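Local coordinates for NIPSNAP domain-containing protein (Burkholderia xenovorans, PDB 5KAK), which is of unknown function but belongs to the NipSnap family, whose domain is grouped with the dimeric alpha-beta barrel folds, at residues E[10-15]-E[69-74]. Residues are numbered along the deposited sequence; the frame is centred on the assembly and turned at random.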
loop_
_atom_site.group_PDB
_atom_site.type_symbol
_atom_site.label_atom_id
_atom_site.label_comp_id
_atom_site.label_asym_id
_atom_site.label_seq_id
_atom_site.Cartn_x
_atom_site.Cartn_y
_atom_site.Cartn_z
ATOM N N ILE E 10 22.025 15.867 7.187
ATOM C CA ILE E 10 20.909 15.091 6.669
ATOM C C ILE E 10 21.307 13.620 6.626
ATOM O O ILE E 10 22.487 13.270 6.562
ATOM C CB ILE E 10 20.476 15.565 5.267
ATOM C CG1 ILE E 10 21.535 15.158 4.238
ATOM C CG2 ILE E 10 20.252 17.075 5.254
ATOM C CD1 ILE E 10 21.054 15.153 2.816
ATOM N N VAL E 11 20.299 12.751 6.655
ATOM C CA VAL E 11 20.508 11.311 6.556
ATOM C C VAL E 11 19.626 10.783 5.439
ATOM O O VAL E 11 18.421 11.047 5.421
ATOM C CB VAL E 11 20.187 10.595 7.884
ATOM C CG1 VAL E 11 20.150 9.085 7.700
ATOM C CG2 VAL E 11 21.213 11.007 8.960
ATOM N N GLU E 12 20.210 10.026 4.516
ATOM C CA GLU E 12 19.419 9.371 3.484
ATOM C C GLU E 12 19.203 7.920 3.878
ATOM O O GLU E 12 20.170 7.192 4.119
ATOM C CB GLU E 12 20.098 9.436 2.116
ATOM C CG GLU E 12 19.249 8.809 1.003
ATOM C CD GLU E 12 19.944 8.842 -0.361
ATOM O OE1 GLU E 12 19.302 8.512 -1.374
ATOM O OE2 GLU E 12 21.125 9.228 -0.429
ATOM N N GLU E 13 17.942 7.513 3.958
ATOM C CA GLU E 13 17.593 6.111 4.143
ATOM C C GLU E 13 17.230 5.530 2.784
ATOM O O GLU E 13 16.390 6.085 2.074
ATOM C CB GLU E 13 16.435 5.952 5.128
ATOM C CG GLU E 13 16.104 4.493 5.371
ATOM C CD GLU E 13 15.109 4.279 6.493
ATOM O OE1 GLU E 13 14.339 5.208 6.832
ATOM O OE2 GLU E 13 15.100 3.157 7.033
ATOM N N ARG E 14 17.907 4.451 2.391
ATOM C CA ARG E 14 17.611 3.770 1.143
ATOM C C ARG E 14 17.086 2.381 1.475
ATOM O O ARG E 14 17.638 1.690 2.338
ATOM C CB ARG E 14 18.851 3.712 0.228
ATOM C CG ARG E 14 19.309 5.114 -0.176
ATOM C CD ARG E 14 20.525 5.065 -1.074
ATOM N NE ARG E 14 20.247 4.504 -2.391
ATOM C CZ ARG E 14 19.762 5.200 -3.424
ATOM N NH1 ARG E 14 19.465 6.483 -3.296
ATOM N NH2 ARG E 14 19.582 4.611 -4.598
ATOM N N ILE E 15 15.988 2.009 0.834
ATOM C CA ILE E 15 15.269 0.775 1.134
ATOM C C ILE E 15 15.099 0.027 -0.182
ATOM O O ILE E 15 14.372 0.495 -1.070
ATOM C CB ILE E 15 13.904 1.061 1.780
ATOM C CG1 ILE E 15 14.049 1.921 3.050
ATOM C CG2 ILE E 15 13.164 -0.232 2.029
ATOM C CD1 ILE E 15 12.719 2.493 3.544
ATOM N N GLU E 69 24.313 19.794 -0.448
ATOM C CA GLU E 69 25.412 19.927 -1.405
ATOM C C GLU E 69 26.384 18.758 -1.289
ATOM O O GLU E 69 26.804 18.181 -2.300
ATOM C CB GLU E 69 26.153 21.248 -1.178
ATOM N N ASP E 70 26.749 18.407 -0.051
ATOM C CA ASP E 70 27.685 17.312 0.216
ATOM C C ASP E 70 27.171 15.996 -0.344
ATOM O O ASP E 70 27.920 15.237 -0.975
ATOM C CB ASP E 70 27.900 17.210 1.728
ATOM C CG ASP E 70 28.917 16.155 2.135
ATOM O OD1 ASP E 70 30.007 16.064 1.520
ATOM O OD2 ASP E 70 28.629 15.439 3.117
ATOM N N ARG E 71 25.895 15.702 -0.108
ATOM C CA ARG E 71 25.318 14.465 -0.611
ATOM C C ARG E 71 25.324 14.434 -2.132
ATOM O O ARG E 71 25.698 13.418 -2.734
ATOM C CB ARG E 71 23.898 14.305 -0.066
ATOM C CG ARG E 71 23.152 13.179 -0.708
ATOM C CD ARG E 71 21.724 13.071 -0.209
ATOM N NE ARG E 71 21.067 12.009 -0.946
ATOM C CZ ARG E 71 20.483 12.161 -2.130
ATOM N NH1 ARG E 71 20.469 13.346 -2.729
ATOM N NH2 ARG E 71 19.937 11.104 -2.724
ATOM N N ALA E 72 24.930 15.541 -2.766
ATOM C CA ALA E 72 24.914 15.605 -4.224
ATOM C C ALA E 72 26.312 15.437 -4.797
ATOM O O ALA E 72 26.496 14.766 -5.817
ATOM C CB ALA E 72 24.305 16.926 -4.696
ATOM N N ARG E 73 27.311 16.051 -4.164
ATOM C CA ARG E 73 28.664 15.969 -4.698
ATOM C C ARG E 73 29.200 14.551 -4.584
ATOM O O ARG E 73 29.774 14.013 -5.539
ATOM C CB ARG E 73 29.578 16.954 -3.971
ATOM N N ARG E 74 29.026 13.935 -3.417
ATOM C CA ARG E 74 29.568 12.601 -3.206
ATOM C C ARG E 74 28.837 11.568 -4.055
ATOM O O ARG E 74 29.466 10.651 -4.600
ATOM C CB ARG E 74 29.506 12.237 -1.720
ATOM C CG ARG E 74 30.313 13.169 -0.833
ATOM C CD ARG E 74 30.300 12.756 0.638
ATOM N NE ARG E 74 31.323 13.476 1.399
ATOM C CZ ARG E 74 32.557 13.019 1.607
ATOM N NH1 ARG E 74 32.923 11.845 1.104
ATOM N NH2 ARG E 74 33.435 13.734 2.304
#
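The strand carrying I10 and E12 passes the helical turn of R71 with the backbones well apart: the closest CA atoms, those of I10 and R71, are 8.5 Å from each other, so side chains alone bridge the gap. Alternation along the strand 10-15 turns the CB atoms of I10 and E12 toward the helix. R71 suits its place because its long chain can reach the sheet; with CG anti to the backbone N (chi1 171°) and the chain extended as far as NE, its guanidinium arrives at E12. There NE and NH2 each take one carboxylate oxygen, NE to E12 OE2 at 2.8 Å and NH2 to E12 OE1 at 3.0 Å. The carboxylate lies at the guanidinium edge, yet the two planes stand 66° apart, and both nitrogens come from above the carboxylate plane. R14, two residues along the strand, approaches the opposite face, its NH1 bonding E12 OE1 at 2.8 Å. A glutamate fits here because its extended chain presents two acceptor oxygens, joining both arginines in one buried salt-bridge network. I10 supplies the apolar part: its ethyl arm lies across the R71 chain, CD1 resting against the methylene CD of R71 at 3.7 Å, and this branched side chain suits the aliphatic stem. N101, from strand 96-106, donates a further hydrogen bond to E12 OE1, while I53 of a third subunit packs on R71. The network joins helix 68-80 to the sheet, where strand 10-18 runs between strands 58-65 and 96-106; the antiparallel order 2-3-1-4 is that of the ferredoxin-like fold of dimeric alpha-beta barrel proteins.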